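Putative secreted lipase (Streptomyces sp. W007, PDB 5H6B) probably hydrolyses triacylglycerol esters to release fatty acids, as a thermostable secreted lipase of the alpha/beta-hydrolase clan. Local coordinates at residues A[88-91]-A[92-96]; A[42-45]-A[46-49]; A[69-72]-A[73-76]; A[242-245]-A[246-250]. All blocks are in the same frame, centred on the assembly; numbering follows the deposited sequence.

Contact 1: A[88-91]-A[92-96]; sequences DVFV and DKVLD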
loop_
_atom_site.group_PDB
_atom_site.type_symbol
_atom_site.label_atom_id
_atom_site.label_comp_id
_atom_site.label_asym_id
_atom_site.label_seq_id
_atom_site.Cartn_x
_atom_site.Cartn_y
_atom_site.Cartn_z
ATOM N N ASP A 88 -13.203 1.452 -0.578
ATOM C CA ASP A 88 -14.269 2.100 0.206
ATOM C C ASP A 88 -15.210 1.080 0.851
ATOM O O ASP A 88 -15.328 1.041 2.089
ATOM C CB ASP A 88 -15.047 3.091 -0.682
ATOM C CG ASP A 88 -15.984 4.016 0.101
ATOM O OD1 ASP A 88 -16.156 3.867 1.341
ATOM O OD2 ASP A 88 -16.553 4.904 -0.568
ATOM N N VAL A 89 -15.845 0.250 0.016
ATOM C CA VAL A 89 -16.733 -0.844 0.485
ATOM C C VAL A 89 -16.000 -1.779 1.462
ATOM O O VAL A 89 -16.542 -2.159 2.514
ATOM C CB VAL A 89 -17.287 -1.672 -0.707
ATOM C CG1 VAL A 89 -17.941 -2.972 -0.243
ATOM C CG2 VAL A 89 -18.270 -0.840 -1.527
ATOM N N PHE A 90 -14.763 -2.136 1.123
ATOM C CA PHE A 90 -13.987 -3.067 1.954
ATOM C C PHE A 90 -13.672 -2.504 3.352
ATOM O O PHE A 90 -13.799 -3.225 4.347
ATOM C CB PHE A 90 -12.710 -3.501 1.228
ATOM C CG PHE A 90 -11.966 -4.612 1.916
ATOM C CD1 PHE A 90 -12.293 -5.932 1.678
ATOM C CD2 PHE A 90 -10.929 -4.332 2.809
ATOM C CE1 PHE A 90 -11.605 -6.959 2.303
ATOM C CE2 PHE A 90 -10.233 -5.352 3.429
ATOM C CZ PHE A 90 -10.574 -6.672 3.176
ATOM N N VAL A 91 -13.269 -1.236 3.434
ATOM C CA VAL A 91 -13.001 -0.612 4.740
ATOM C C VAL A 91 -14.284 -0.542 5.592
ATOM O O VAL A 91 -14.243 -0.850 6.780
ATOM C CB VAL A 91 -12.347 0.793 4.624
ATOM C CG1 VAL A 91 -12.252 1.469 5.993
ATOM C CG2 VAL A 91 -10.955 0.698 4.014
ATOM N N ASP A 92 -15.403 -0.146 4.982
ATOM C CA ASP A 92 -16.708 -0.117 5.675
ATOM C C ASP A 92 -17.039 -1.494 6.256
ATOM O O ASP A 92 -17.404 -1.606 7.422
ATOM C CB ASP A 92 -17.835 0.365 4.739
ATOM C CG ASP A 92 -17.724 1.861 4.379
ATOM O OD1 ASP A 92 -17.164 2.647 5.169
ATOM O OD2 ASP A 92 -18.211 2.264 3.297
ATOM N N LYS A 93 -16.851 -2.531 5.450
ATOM C CA LYS A 93 -17.085 -3.928 5.855
ATOM C C LYS A 93 -16.190 -4.399 7.006
ATOM O O LYS A 93 -16.634 -5.153 7.886
ATOM C CB LYS A 93 -16.900 -4.823 4.627
ATOM C CG LYS A 93 -17.111 -6.320 4.811
ATOM C CD LYS A 93 -16.864 -7.071 3.504
ATOM C CE LYS A 93 -17.701 -6.506 2.357
ATOM N NZ LYS A 93 -17.919 -7.483 1.260
ATOM N N VAL A 94 -14.934 -3.960 7.004
ATOM C CA VAL A 94 -13.995 -4.282 8.095
ATOM C C VAL A 94 -14.368 -3.519 9.390
ATOM O O VAL A 94 -14.273 -4.069 10.502
ATOM C CB VAL A 94 -12.517 -4.001 7.675
ATOM C CG1 VAL A 94 -11.554 -4.151 8.842
ATOM C CG2 VAL A 94 -12.083 -4.928 6.545
ATOM N N LEU A 95 -14.768 -2.259 9.243
ATOM C CA LEU A 95 -15.206 -1.455 10.394
ATOM C C LEU A 95 -16.556 -1.938 10.956
ATOM O O LEU A 95 -16.675 -2.125 12.171
ATOM C CB LEU A 95 -15.234 0.039 10.041
ATOM C CG LEU A 95 -13.857 0.637 9.696
ATOM C CD1 LEU A 95 -13.954 2.133 9.405
ATOM C CD2 LEU A 95 -12.837 0.377 10.795
ATOM N N ASP A 96 -17.536 -2.187 10.078
ATOM C CA ASP A 96 -18.835 -2.788 10.469
ATOM C C ASP A 96 -18.658 -4.070 11.287
ATOM O O ASP A 96 -19.408 -4.292 12.215
ATOM C CB ASP A 96 -19.740 -3.079 9.249
ATOM C CG ASP A 96 -20.288 -1.805 8.578
ATOM O OD1 ASP A 96 -20.092 -0.684 9.102
ATOM O OD2 ASP A 96 -20.920 -1.921 7.501
#
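The carbonyl oxygens of D88 to V91 accept the amides of D92 to L95, four successive i to i+4 bonds of an unbroken alpha helix. The D92 N to D88 O bond is 3.1 Å long and nearly straight, with an N-H...O angle of 172°. The side chains one turn apart then meet in pairs. D88 and D92 bring their acids together, with OD1 of D88 3.3 Å from OD2 of D92. D92 has CG beside its N (chi1 -70°), which leans its carboxylate back along the helix toward D88. Two like charges this close would repel, but both residues belong to a zinc site, and the cation probably offsets the cost. D92 OD1 also has a weak, long ion pair with K127. With an alanine here, D88 would probably lose its partner at the zinc, and K127 its distant countercharge. On other sides of the helix, CE2 of F90 lies 3.6 Å from CG2 of V94. CG1 of V91 lies 3.9 Å from CD1 of L95, the two side chains pointing the same way. F90 and V94 also pack on F61 of strand 59-63. The arrangement is that of an i, i+4 acidic pair binding zinc on a helix that packs on the central sheet of an alpha/beta hydrolase.

Contact 2: A[42-45]-A[46-49]; sequences SIDN and WLVL. With ZN (zinc ion), chain B.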
loop_
_atom_site.group_PDB
_atom_site.type_symbol
_atom_site.label_atom_id
_atom_site.label_comp_id
_atom_site.label_asym_id
_atom_site.label_seq_id
_atom_site.Cartn_x
_atom_site.Cartn_y
_atom_site.Cartn_z
ATOM N N SER A 42 -4.666 -10.256 -2.807
ATOM C CA SER A 42 -4.840 -10.186 -1.361
ATOM C C SER A 42 -3.995 -11.136 -0.540
ATOM O O SER A 42 -3.844 -10.901 0.671
ATOM C CB SER A 42 -6.298 -10.452 -1.002
ATOM O OG SER A 42 -6.622 -11.777 -1.328
ATOM N N ILE A 43 -3.506 -12.217 -1.154
ATOM C CA ILE A 43 -2.725 -13.236 -0.424
ATOM C C ILE A 43 -1.225 -13.124 -0.685
ATOM O O ILE A 43 -0.444 -13.017 0.253
ATOM C CB ILE A 43 -3.193 -14.677 -0.748
ATOM C CG1 ILE A 43 -4.686 -14.851 -0.449
ATOM C CG2 ILE A 43 -2.356 -15.718 -0.001
ATOM C CD1 ILE A 43 -5.137 -14.304 0.887
ATOM N N ASP A 44 -0.844 -13.148 -1.956
ATOM C CA ASP A 44 0.563 -13.301 -2.362
ATOM C C ASP A 44 1.454 -12.129 -2.025
ATOM O O ASP A 44 2.627 -12.326 -1.693
ATOM C CB ASP A 44 0.676 -13.582 -3.871
ATOM C CG ASP A 44 0.126 -14.937 -4.253
ATOM O OD1 ASP A 44 0.195 -15.865 -3.431
ATOM O OD2 ASP A 44 -0.385 -15.083 -5.378
ATOM N N ASN A 45 0.910 -10.917 -2.109
ATOM C CA ASN A 45 1.680 -9.723 -1.753
ATOM C C ASN A 45 2.056 -9.761 -0.261
ATOM O O ASN A 45 3.072 -9.213 0.127
ATOM C CB ASN A 45 0.885 -8.449 -2.077
ATOM C CG ASN A 45 1.781 -7.232 -2.380
ATOM O OD1 ASN A 45 2.789 -6.965 -1.717
ATOM N ND2 ASN A 45 1.390 -6.478 -3.369
ATOM N N TRP A 46 1.242 -10.441 0.551
ATOM C CA TRP A 46 1.267 -10.277 1.990
ATOM C C TRP A 46 1.636 -11.529 2.770
ATOM O O TRP A 46 1.459 -11.549 3.989
ATOM C CB TRP A 46 -0.091 -9.726 2.448
ATOM C CG TRP A 46 -0.461 -8.488 1.703
ATOM C CD1 TRP A 46 -1.589 -8.282 0.971
ATOM C CD2 TRP A 46 0.310 -7.274 1.601
ATOM N NE1 TRP A 46 -1.575 -7.030 0.428
ATOM C CE2 TRP A 46 -0.415 -6.392 0.788
ATOM C CE3 TRP A 46 1.535 -6.850 2.130
ATOM C CZ2 TRP A 46 0.038 -5.117 0.482
ATOM C CZ3 TRP A 46 2.000 -5.566 1.810
ATOM C CH2 TRP A 46 1.248 -4.717 1.001
ATOM N N LEU A 47 2.200 -12.544 2.102
ATOM C CA LEU A 47 2.639 -13.774 2.789
ATOM C C LEU A 47 3.687 -13.554 3.898
ATOM O O LEU A 47 3.751 -14.355 4.825
ATOM C CB LEU A 47 3.169 -14.820 1.802
ATOM C CG LEU A 47 2.115 -15.433 0.866
ATOM C CD1 LEU A 47 2.804 -16.289 -0.183
ATOM C CD2 LEU A 47 1.092 -16.250 1.630
ATOM N N VAL A 48 4.501 -12.497 3.810
ATOM C CA VAL A 48 5.412 -12.172 4.904
ATOM C C VAL A 48 4.775 -11.157 5.850
ATOM O O VAL A 48 4.676 -11.419 7.043
ATOM C CB VAL A 48 6.797 -11.708 4.395
ATOM C CG1 VAL A 48 7.694 -11.289 5.558
ATOM C CG2 VAL A 48 7.464 -12.825 3.594
ATOM N N LEU A 49 4.325 -10.022 5.325
ATOM C CA LEU A 49 3.834 -8.929 6.185
ATOM C C LEU A 49 2.605 -9.242 7.018
ATOM O O LEU A 49 2.544 -8.811 8.172
ATOM C CB LEU A 49 3.568 -7.644 5.397
ATOM C CG LEU A 49 3.009 -6.451 6.200
ATOM C CD1 LEU A 49 3.960 -6.048 7.326
ATOM C CD2 LEU A 49 2.709 -5.253 5.295
HETATM ZN ZN ZN B . -0.863 -17.646 -4.011
HETATM O O HOH W 1 4.442 -9.817 2.297
HETATM O O HOH W 2 0.095 -18.756 -1.871
HETATM O O HOH W 3 -2.893 -17.510 -4.349
#
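N45 lays its CB over the indole of W46, the very next residue. The CB stands 3.7 Å from the centroid of the five-membered ring and only 7° off the ring normal, a CH-pi contact. The flat end of N45 follows the same course and stacks on the indole, its plane within 16° of the ring. W46 has CG beside its own N and anti to its carbonyl carbon (chi1 -53°), which folds the ring back along the N45 side chain. At the edge of the indole, in its plane, S42 O lies 3.5 Å from CD1. The backbone bends sharply underneath. W46 N bonds to I43 O at 3.1 Å, reaching it from above the carbonyl plane, and this closes a beta turn with D44 and N45 at its corners. CG2 of I43 meets CD2 of L47 at 3.9 Å. D44 runs alongside L47 and binds zinc through OD1 at 2.1 Å, with one water close, a second more distant, and one further ligand also on the metal. A water takes over where the turn ends: it donates to N45 O at 2.6 Å and accepts from L49 N at 3.0 Å. W46 is buried and also packs on L34, H36 and H108. This loop follows strand 32-35 and leads into helix 49-54. In alpha/beta-hydrolase lipases the region after this strand commonly lies beside the oxyanion hole, and W46 lies near the probable nucleophile elbow.

Contact 3: A[69-72]-A[73-76]; sequences PGVP and FFHG. With ZN (zinc ion), chain C.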
loop_
_atom_site.group_PDB
_atom_site.type_symbol
_atom_site.label_atom_id
_atom_site.label_comp_id
_atom_site.label_asym_id
_atom_site.label_seq_id
_atom_site.Cartn_x
_atom_site.Cartn_y
_atom_site.Cartn_z
ATOM N N PRO A 69 -11.665 -9.687 -15.686
ATOM C CA PRO A 69 -12.219 -11.004 -16.000
ATOM C C PRO A 69 -11.261 -11.819 -16.825
ATOM O O PRO A 69 -10.677 -11.294 -17.752
ATOM C CB PRO A 69 -13.478 -10.668 -16.811
ATOM C CG PRO A 69 -13.914 -9.328 -16.314
ATOM C CD PRO A 69 -12.633 -8.605 -15.984
ATOM N N GLY A 70 -11.067 -13.085 -16.464
ATOM C CA GLY A 70 -10.135 -13.956 -17.183
ATOM C C GLY A 70 -8.660 -13.830 -16.820
ATOM O O GLY A 70 -7.829 -14.470 -17.460
ATOM N N VAL A 71 -8.331 -13.038 -15.789
ATOM C CA VAL A 71 -6.947 -12.891 -15.315
ATOM C C VAL A 71 -6.900 -13.089 -13.788
ATOM O O VAL A 71 -6.775 -12.102 -13.024
ATOM C CB VAL A 71 -6.354 -11.498 -15.690
ATOM C CG1 VAL A 71 -4.856 -11.457 -15.381
ATOM C CG2 VAL A 71 -6.608 -11.168 -17.162
ATOM N N PRO A 72 -7.017 -14.355 -13.326
ATOM C CA PRO A 72 -6.816 -14.627 -11.895
ATOM C C PRO A 72 -5.380 -14.341 -11.433
ATOM O O PRO A 72 -4.446 -14.325 -12.248
ATOM C CB PRO A 72 -7.121 -16.131 -11.752
ATOM C CG PRO A 72 -7.728 -16.551 -13.048
ATOM C CD PRO A 72 -7.233 -15.597 -14.093
ATOM N N PHE A 73 -5.239 -14.091 -10.131
ATOM C CA PHE A 73 -3.964 -13.821 -9.469
ATOM C C PHE A 73 -3.384 -12.412 -9.659
ATOM O O PHE A 73 -2.818 -11.895 -8.720
ATOM C CB PHE A 73 -2.914 -14.884 -9.793
ATOM C CG PHE A 73 -3.354 -16.279 -9.461
ATOM C CD1 PHE A 73 -3.584 -16.641 -8.139
ATOM C CD2 PHE A 73 -3.535 -17.237 -10.467
ATOM C CE1 PHE A 73 -3.995 -17.928 -7.817
ATOM C CE2 PHE A 73 -3.956 -18.523 -10.159
ATOM C CZ PHE A 73 -4.179 -18.871 -8.829
ATOM N N PHE A 74 -3.525 -11.808 -10.841
ATOM C CA PHE A 74 -2.851 -10.554 -11.203
ATOM C C PHE A 74 -3.857 -9.412 -11.316
ATOM O O PHE A 74 -4.502 -9.250 -12.357
ATOM C CB PHE A 74 -2.097 -10.704 -12.521
ATOM C CG PHE A 74 -1.237 -11.943 -12.604
ATOM C CD1 PHE A 74 -0.110 -12.079 -11.804
ATOM C CD2 PHE A 74 -1.558 -12.976 -13.486
ATOM C CE1 PHE A 74 0.698 -13.212 -11.888
ATOM C CE2 PHE A 74 -0.760 -14.111 -13.584
ATOM C CZ PHE A 74 0.374 -14.232 -12.788
ATOM N N HIS A 75 -4.008 -8.638 -10.235
ATOM C CA HIS A 75 -5.024 -7.573 -10.174
ATOM C C HIS A 75 -4.387 -6.179 -10.257
ATOM O O HIS A 75 -3.269 -6.054 -10.746
ATOM C CB HIS A 75 -5.891 -7.754 -8.926
ATOM C CG HIS A 75 -6.327 -9.164 -8.707
ATOM N ND1 HIS A 75 -6.796 -9.950 -9.730
ATOM C CD2 HIS A 75 -6.393 -9.920 -7.587
ATOM C CE1 HIS A 75 -7.129 -11.136 -9.252
ATOM N NE2 HIS A 75 -6.892 -11.145 -7.956
ATOM N N GLY A 76 -5.106 -5.140 -9.836
ATOM C CA GLY A 76 -4.682 -3.769 -10.073
ATOM C C GLY A 76 -4.704 -3.384 -11.535
ATOM O O GLY A 76 -3.925 -2.528 -11.957
HETATM ZN ZN ZN C . -7.745 -12.466 -6.497
HETATM O O HOH W 4 -7.274 -9.630 -12.429
#
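One water is gripped by three groups from both segments. It donates to V71 O at 2.6 Å and to F74 O at 2.8 Å. It accepts from H75 ND1, again at 2.8 Å, and lies at the edge of the imidazole, in its plane. With the proton on ND1, NE2 of H75 is left to bind the zinc ion, 2.1 Å away. The water is thus a second-shell group that helps fix the rotation of a metal ligand. D64 binds the same ion. H75 has CG beside its N and anti to its carbonyl carbon, and this brings the ring back toward V71. Between V71 and F74 the chain makes a classic gamma turn. F74 N makes a weak bond to P72 O, with an N-H...O angle of 135°, and F73 at the corner has phi 77° and psi -37°. The turn lies in the loop that joins strand 59-63 to helix 80-98 in the alpha/beta-hydrolase fold. Apolar side chains meet around it. CB of F73 sits 4.2 Å above the ring of F74, over its centre. CG1 of V71 touches CB of F74 at 4.0 Å and also lies at the edge of that ring, the two side chains crossing at about a right angle. P72 O approaches CD2 of F74 to 3.4 Å, and CB of P72 lies against CD2 of F73. Beyond the segments, V71 packs on F159 and F74 on V156, while F73 O accepts a hydrogen bond from N41.

Contact 4: A[242-245]-A[246-250]; sequences AFHE and VANAL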
loop_
_atom_site.group_PDB
_atom_site.type_symbol
_atom_site.label_atom_id
_atom_site.label_comp_id
_atom_site.label_asym_id
_atom_site.label_seq_id
_atom_site.Cartn_x
_atom_site.Cartn_y
_atom_site.Cartn_z
ATOM N N ALA A 242 11.903 -3.051 5.900
ATOM C CA ALA A 242 10.732 -2.265 5.535
ATOM C C ALA A 242 9.541 -2.580 6.436
ATOM O O ALA A 242 8.887 -1.662 6.934
ATOM C CB ALA A 242 10.364 -2.457 4.080
ATOM N N PHE A 243 9.280 -3.858 6.693
ATOM C CA PHE A 243 8.110 -4.214 7.511
ATOM C C PHE A 243 8.228 -3.790 8.991
ATOM O O PHE A 243 7.225 -3.434 9.607
ATOM C CB PHE A 243 7.767 -5.714 7.367
ATOM C CG PHE A 243 7.460 -6.155 5.940
ATOM C CD1 PHE A 243 7.026 -5.251 4.954
ATOM C CD2 PHE A 243 7.575 -7.502 5.587
ATOM C CE1 PHE A 243 6.736 -5.684 3.653
ATOM C CE2 PHE A 243 7.285 -7.933 4.283
ATOM C CZ PHE A 243 6.859 -7.024 3.323
ATOM N N HIS A 244 9.439 -3.803 9.542
ATOM C CA HIS A 244 9.680 -3.252 10.878
ATOM C C HIS A 244 9.301 -1.784 10.936
ATOM O O HIS A 244 8.663 -1.334 11.912
ATOM C CB HIS A 244 11.137 -3.414 11.279
ATOM C CG HIS A 244 11.393 -3.158 12.728
ATOM N ND1 HIS A 244 11.796 -1.926 13.209
ATOM C CD2 HIS A 244 11.307 -3.979 13.803
ATOM C CE1 HIS A 244 11.941 -2.005 14.520
ATOM N NE2 HIS A 244 11.656 -3.239 14.905
ATOM N N GLU A 245 9.688 -1.048 9.886
ATOM C CA GLU A 245 9.318 0.361 9.762
ATOM C C GLU A 245 7.805 0.532 9.618
ATOM O O GLU A 245 7.242 1.457 10.173
ATOM C CB GLU A 245 10.081 1.035 8.618
ATOM C CG GLU A 245 10.065 2.552 8.657
ATOM C CD GLU A 245 10.791 3.144 9.873
ATOM O OE1 GLU A 245 11.431 2.415 10.655
ATOM O OE2 GLU A 245 10.719 4.366 10.047
ATOM N N VAL A 246 7.140 -0.396 8.934
ATOM C CA VAL A 246 5.676 -0.413 8.912
ATOM C C VAL A 246 5.095 -0.597 10.324
ATOM O O VAL A 246 4.127 0.072 10.693
ATOM C CB VAL A 246 5.117 -1.497 7.959
ATOM C CG1 VAL A 246 3.594 -1.571 8.038
ATOM C CG2 VAL A 246 5.541 -1.217 6.530
ATOM N N ALA A 247 5.660 -1.520 11.090
ATOM C CA ALA A 247 5.221 -1.752 12.467
ATOM C C ALA A 247 5.466 -0.518 13.380
ATOM O O ALA A 247 4.677 -0.256 14.253
ATOM C CB ALA A 247 5.894 -2.988 13.038
ATOM N N ASN A 248 6.531 0.248 13.135
ATOM C CA ASN A 248 6.747 1.524 13.845
ATOM C C ASN A 248 5.647 2.516 13.570
ATOM O O ASN A 248 5.107 3.104 14.519
ATOM C CB ASN A 248 8.081 2.172 13.477
ATOM C CG ASN A 248 9.252 1.464 14.104
ATOM O OD1 ASN A 248 9.086 0.725 15.061
ATOM N ND2 ASN A 248 10.445 1.691 13.578
ATOM N N ALA A 249 5.319 2.700 12.286
ATOM C CA ALA A 249 4.262 3.636 11.886
ATOM C C ALA A 249 2.877 3.221 12.407
ATOM O O ALA A 249 2.053 4.076 12.726
ATOM C CB ALA A 249 4.228 3.792 10.378
ATOM N N LEU A 250 2.613 1.923 12.501
ATOM C CA LEU A 250 1.310 1.464 13.007
ATOM C C LEU A 250 1.138 1.611 14.531
ATOM O O LEU A 250 0.017 1.548 15.030
ATOM C CB LEU A 250 1.055 0.013 12.596
ATOM C CG LEU A 250 0.865 -0.262 11.100
ATOM C CD1 LEU A 250 0.798 -1.763 10.853
ATOM C CD2 LEU A 250 -0.372 0.424 10.548
#
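A242 to E245 accept, in order, the amides of V246 to A249, so the backbone is a regular alpha helix; the V246 N to A242 O bond is 2.9 Å. The polar side chains gather on one side. E245 and N248 are three residues apart, and ND2 of N248 donates to OE1 of E245 at 3.2 Å with an N-H...O angle of 142°. The amide comes down on the acid from above its plane, 53° out of it, and the two flat groups stand almost perpendicular. E245 reaches there by a bend at chi2. The bond is one of several on these groups. OE1 is also hydrogen-bonded to T258 OG1, OE2 forms a salt bridge with R217, and ND2 donates to T256 O. H244 joins the cluster, with CE1 4.0 Å from OD1 of N248 and ND1 hydrogen-bonded to T258. A leucine in place of N248 would probably leave T256 O without this donor and remove one of the bonds that steady the acid of E245. V246 and L250 pack on the sheet, V246 on V106 and I195, and L250 on V106; L250 also meets L53. F243 reaches L49 and Y52 of helix 49-54. This is a helix near the C terminus of the alpha/beta-hydrolase fold, laid on the parallel sheet, whose H244, E245 and N248 are bonded to the chain at T256 and T258.

In the fold
All four contacts are local, and none nests in or crosses another. Contact 2 comes first, turning the loop between strand 32-35 and helix 49-54. Contact 3 shapes the loop after strand 59-63, about 16 Å away between centres. D64 relates the two, taking the amide of S42 and also reaching the metal site of contact 3. Contact 1 follows on helix 80-98, which packs on strand 59-63. Contact 4 comes last, on helix 240-250, and touches contact 2: V48 CG1 lies 3.6 Å from F243 CE2, and L49 packs on the same ring. Contacts 3 and 4 lie on opposite sides of the chain's centre.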